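Local coordinates for protein-disulfide isomerase (Novosphingobium aromaticivorans, PDB 3GMF) that probably acts as a thiol-disulfide oxidoreductase or isomerase of the thioredoxin superfamily, helping to form or rearrange disulfide bonds, at residues 32-35 / 36-40; 77-80 / 81-85. All coordinates share one frame; numbering follows the deposited sequence.

In the fold
Both contacts are local, each spanning successive turns of one helix, and their centres lie about 14 Å apart. Interaction 1 comes first along the chain, on helix 28-46, which connects strands 17-23 and 51-57 in a beta-alpha-beta unit of the thioredoxin-like fold; at the start of that helix lies a CxxC pair, Cys27 and Cys30, that is probably the redox site. Interaction 2 follows on helix 76-88, whose inner side chains rest on strands 51-57 and 7-10. The two helices touch where Glu34 meets Thr84, with a probable hydrogen bond between Thr84 OG1 and Glu34 OE2, 2.8 Å, so a buried carboxylate on the same helix, past that pair in the chain, is tied to the neighbouring helix.

Interaction 1 of 2, residues 32-35 / 36-40; sequences HFEI and ESEGQ
Phe33 and Ser37, one turn apart, make the inner polar contact of this helix. Phe33 O takes two bonds, from Ser37 N at 2.9 Å and from Ser37 OG at 2.8 Å, the two donors arriving on opposite faces of the carbonyl plane. With chi1 at 77°, the hydroxyl of Ser37 turns back toward the preceding turn, where it can donate to that carbonyl while accepting from a water. Regular backbone bonds run from Glu36 N to His32 O and from Glu38 N to Glu34 O.

Two CH-pi contacts follow the same spacing. Ser37 CB lies over the Phe33 ring, 4.0 Å from its centroid, and Ser37 OG sits over the same face, 3.3 Å from Phe33 CZ. Glu36 CG lies toward the rim of one imidazole face, 3.9 Å from the centroid of the His32 ring.

Carboxylates make the third pair. Thr84 OG1 of helix 76-88 bonds to Glu34 OE2. The Glu38 side chain runs beside that of Glu34, and in one of its two modelled positions Glu38 OE1 comes 3.0 Å from Glu34 OE2, two acceptors close together.

Farther along, a water bridges Ile35 O and Gly39 N where the helix kinks. The whole belongs to the helix that begins at a probable thioredoxin-type CxxC, between strands 17-23 and 51-57.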
loop_
_atom_site.group_PDB
_atom_site.type_symbol
_atom_site.label_atom_id
_atom_site.label_comp_id
_atom_site.label_asym_id
_atom_site.label_seq_id
_atom_site.Cartn_x
_atom_site.Cartn_y
_atom_site.Cartn_z
ATOM N N HIS A 32 5.369 -4.743 9.049
ATOM C CA HIS A 32 6.674 -4.816 9.700
ATOM C C HIS A 32 7.732 -4.006 8.947
ATOM O O HIS A 32 8.505 -3.271 9.569
ATOM C CB HIS A 32 7.103 -6.282 9.871
ATOM C CG HIS A 32 8.367 -6.468 10.655
ATOM N ND1 HIS A 32 8.551 -5.940 11.916
ATOM C CD2 HIS A 32 9.501 -7.150 10.365
ATOM C CE1 HIS A 32 9.749 -6.278 12.363
ATOM N NE2 HIS A 32 10.344 -7.014 11.442
ATOM N N PHE A 33 7.746 -4.103 7.617
ATOM C CA PHE A 33 8.725 -3.349 6.816
ATOM C C PHE A 33 8.565 -1.831 6.965
ATOM O O PHE A 33 9.554 -1.109 7.087
ATOM C CB PHE A 33 8.654 -3.735 5.330
ATOM C CG PHE A 33 9.443 -2.827 4.440
ATOM C CD1 PHE A 33 10.838 -2.932 4.374
ATOM C CD2 PHE A 33 8.803 -1.869 3.664
ATOM C CE1 PHE A 33 11.581 -2.074 3.545
ATOM C CE2 PHE A 33 9.540 -1.010 2.838
ATOM C CZ PHE A 33 10.936 -1.112 2.796
ATOM N N GLU A 34 7.325 -1.359 6.940
ATOM C CA GLU A 34 7.052 0.071 7.121
ATOM C C GLU A 34 7.577 0.599 8.469
ATOM O O GLU A 34 8.230 1.634 8.512
ATOM C CB GLU A 34 5.558 0.379 6.981
ATOM C CG GLU A 34 5.252 1.885 6.896
ATOM C CD GLU A 34 5.644 2.518 5.561
ATOM O OE1 GLU A 34 6.365 1.896 4.737
ATOM O OE2 GLU A 34 5.214 3.666 5.331
ATOM N N ILE A 35 7.298 -0.135 9.539
ATOM C CA ILE A 35 7.752 0.228 10.886
ATOM C C ILE A 35 9.287 0.238 10.938
ATOM O O ILE A 35 9.879 1.171 11.481
ATOM C CB ILE A 35 7.143 -0.715 11.960
ATOM C CG1 ILE A 35 5.616 -0.552 12.017
ATOM C CG2 ILE A 35 7.775 -0.480 13.336
ATOM C CD1 ILE A 35 4.875 -1.775 12.507
ATOM N N GLU A 36 9.918 -0.763 10.316
ATOM C CA GLU A 36 11.373 -0.908 10.346
ATOM C C GLU A 36 12.112 0.136 9.493
ATOM O O GLU A 36 13.216 0.553 9.840
ATOM C CB GLU A 36 11.781 -2.306 9.865
ATOM C CG GLU A 36 11.516 -3.459 10.849
ATOM C CD GLU A 36 12.196 -3.258 12.189
ATOM O OE1 GLU A 36 13.427 -3.044 12.211
ATOM O OE2 GLU A 36 11.490 -3.312 13.218
ATOM N N SER A 37 11.509 0.533 8.376
ATOM C CA SER A 37 12.212 1.293 7.344
ATOM C C SER A 37 11.851 2.768 7.139
ATOM O O SER A 37 12.704 3.537 6.688
ATOM C CB SER A 37 12.032 0.602 5.998
ATOM O OG SER A 37 10.733 0.867 5.481
ATOM N N GLU A 38 10.600 3.143 7.418
ATOM C CA GLU A 38 10.089 4.476 7.063
ATOM C C GLU A 38 11.012 5.606 7.518
ATOM O O GLU A 38 11.361 6.479 6.716
ATOM C CB GLU A 38 8.655 4.690 7.590
ATOM C CG GLU A 38 8.041 6.078 7.328
ATOM C CD GLU A 38 7.704 6.345 5.863
ATOM O OE1 GLU A 38 7.626 5.385 5.064
ATOM O OE2 GLU A 38 7.517 7.530 5.508
ATOM N N GLY A 39 11.420 5.564 8.789
ATOM C CA GLY A 39 12.267 6.616 9.356
ATOM C C GLY A 39 13.621 6.718 8.677
ATOM O O GLY A 39 14.027 7.797 8.238
ATOM N N GLN A 40 14.304 5.579 8.582
ATOM C CA GLN A 40 15.675 5.517 8.064
ATOM C C GLN A 40 15.778 5.908 6.589
ATOM O O GLN A 40 16.729 6.558 6.187
ATOM C CB GLN A 40 16.291 4.136 8.330
ATOM C CG GLN A 40 16.567 3.863 9.817
ATOM C CD GLN A 40 17.383 2.594 10.072
ATOM O OE1 GLN A 40 17.523 1.735 9.199
ATOM N NE2 GLN A 40 17.923 2.476 11.283
HETATM O O HOH W 1 9.450 2.392 3.192
HETATM O O HOH W 2 10.200 3.907 10.640
#

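Interaction 2 of 2, residues 77-80 / 81-85; sequences SRFF and TLHTA
Phe79 and His83 form the tightly packed side of this helix. Their side chains run side by side in the same direction, and His83 CB sits over the Phe79 ring, 3.9 Å from its centroid, as a CH-pi contact. The two rings are nearly parallel, at 22°, yet slid so far apart that they barely overlap; Phe79 CZ comes within 3.6 Å of His83 ND1. Both first torsions are close to 180° (174° for Phe79, 172° for His83), which sends the two rings off the same flank of the helix. Beneath them His83 N donates to Phe79 O over 2.8 Å in an almost straight bond. Val55 of strand 51-57 packs against both residues. Phe79 CD2 lies over the centre of the Phe80 ring, which rests on His8 and Leu10 of strand 7-10, while Phe80 O takes Thr84 N at 3.0 Å.

The solvent side is looser. Arg78 and Thr81 are each modelled in two positions; in those described, Thr81 OG1 donates to Arg78 O at 2.9 Å, and the weak 3.3 Å bond from Arg78 NH1 to Thr81 OG1 is doubtful. Two waters link Ser77 O to Thr81: the bridge to the backbone N is the sounder, the one to the hydroxyl having a weak leg at Ser77 O.

Chemically, the inner flank relies on the CH-pi contact, and a bond between Tyr25 OH and His83 ND1 would hold the imidazole's rotation; Arg78 O is shared by Leu82 N and the Thr81 hydroxyl, and water serves Ser77 O.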
loop_
_atom_site.group_PDB
_atom_site.type_symbol
_atom_site.label_atom_id
_atom_site.label_comp_id
_atom_site.label_asym_id
_atom_site.label_seq_id
_atom_site.Cartn_x
_atom_site.Cartn_y
_atom_site.Cartn_z
ATOM N N SER A 77 -0.638 14.931 -1.276
ATOM C CA SER A 77 0.019 15.429 -0.062
ATOM C C SER A 77 -0.496 14.813 1.257
ATOM O O SER A 77 0.023 15.128 2.333
ATOM C CB SER A 77 -0.084 16.959 -0.009
ATOM O OG SER A 77 -1.438 17.364 -0.065
ATOM N N ARG A 78 -1.521 13.962 1.154
ATOM C CA ARG A 78 -2.067 13.240 2.298
ATOM C C ARG A 78 -1.817 11.729 2.164
ATOM O O ARG A 78 -1.830 11.005 3.168
ATOM C CB ARG A 78 -3.561 13.566 2.481
ATOM C CG ARG A 78 -4.336 12.651 3.431
ATOM C CD ARG A 78 -5.083 13.404 4.532
ATOM N NE ARG A 78 -5.799 12.491 5.431
ATOM C CZ ARG A 78 -5.238 11.779 6.410
ATOM N NH1 ARG A 78 -3.929 11.842 6.638
ATOM N NH2 ARG A 78 -5.990 10.987 7.163
ATOM N N PHE A 79 -1.567 11.256 0.935
ATOM C CA PHE A 79 -1.323 9.802 0.705
ATOM C C PHE A 79 -0.385 9.189 1.707
ATOM O O PHE A 79 -0.722 8.173 2.328
ATOM C CB PHE A 79 -0.765 9.492 -0.699
ATOM C CG PHE A 79 -0.389 8.029 -0.880
ATOM C CD1 PHE A 79 -1.375 7.075 -1.137
ATOM C CD2 PHE A 79 0.943 7.604 -0.744
ATOM C CE1 PHE A 79 -1.042 5.717 -1.279
ATOM C CE2 PHE A 79 1.286 6.242 -0.887
ATOM C CZ PHE A 79 0.285 5.311 -1.147
ATOM N N PHE A 80 0.812 9.766 1.827
ATOM C CA PHE A 80 1.880 9.104 2.573
ATOM C C PHE A 80 1.594 8.975 4.055
ATOM O O PHE A 80 1.918 7.943 4.643
ATOM C CB PHE A 80 3.253 9.723 2.280
ATOM C CG PHE A 80 3.877 9.198 1.024
ATOM C CD1 PHE A 80 4.567 7.986 1.038
ATOM C CD2 PHE A 80 3.747 9.884 -0.181
ATOM C CE1 PHE A 80 5.131 7.478 -0.119
ATOM C CE2 PHE A 80 4.316 9.368 -1.364
ATOM C CZ PHE A 80 5.002 8.166 -1.322
ATOM N N THR A 81 0.963 9.994 4.652
ATOM C CA THR A 81 0.564 9.900 6.059
ATOM C C THR A 81 -0.482 8.806 6.263
ATOM O O THR A 81 -0.393 8.028 7.202
ATOM C CB THR A 81 0.061 11.239 6.653
ATOM O OG1 THR A 81 -0.746 11.938 5.696
ATOM C CG2 THR A 81 1.239 12.102 7.054
ATOM N N LEU A 82 -1.446 8.735 5.357
ATOM C CA LEU A 82 -2.522 7.756 5.453
ATOM C C LEU A 82 -2.047 6.315 5.176
ATOM O O LEU A 82 -2.404 5.384 5.919
ATOM C CB LEU A 82 -3.650 8.150 4.507
ATOM C CG LEU A 82 -5.025 7.539 4.796
ATOM C CD1 LEU A 82 -5.389 7.616 6.295
ATOM C CD2 LEU A 82 -6.056 8.231 3.934
ATOM N N HIS A 83 -1.272 6.151 4.112
ATOM C CA HIS A 83 -0.619 4.882 3.773
ATOM C C HIS A 83 0.207 4.362 4.949
ATOM O O HIS A 83 0.068 3.207 5.339
ATOM C CB HIS A 83 0.254 5.068 2.521
ATOM C CG HIS A 83 1.123 3.888 2.190
ATOM N ND1 HIS A 83 0.668 2.809 1.457
ATOM C CD2 HIS A 83 2.419 3.625 2.480
ATOM C CE1 HIS A 83 1.647 1.929 1.322
ATOM N NE2 HIS A 83 2.724 2.408 1.925
ATOM N N THR A 84 1.039 5.225 5.541
ATOM C CA THR A 84 1.869 4.839 6.686
ATOM C C THR A 84 1.009 4.448 7.887
ATOM O O THR A 84 1.323 3.465 8.570
ATOM C CB THR A 84 2.913 5.961 7.045
ATOM O OG1 THR A 84 3.909 6.006 6.012
ATOM C CG2 THR A 84 3.597 5.690 8.370
ATOM N N ALA A 85 -0.079 5.192 8.116
ATOM C CA ALA A 85 -1.013 4.908 9.217
ATOM C C ALA A 85 -1.652 3.514 9.107
ATOM O O ALA A 85 -1.611 2.733 10.061
ATOM C CB ALA A 85 -2.094 5.989 9.322
HETATM O O HOH W 3 -0.488 14.598 5.597
HETATM O O HOH W 4 1.089 12.921 3.613
#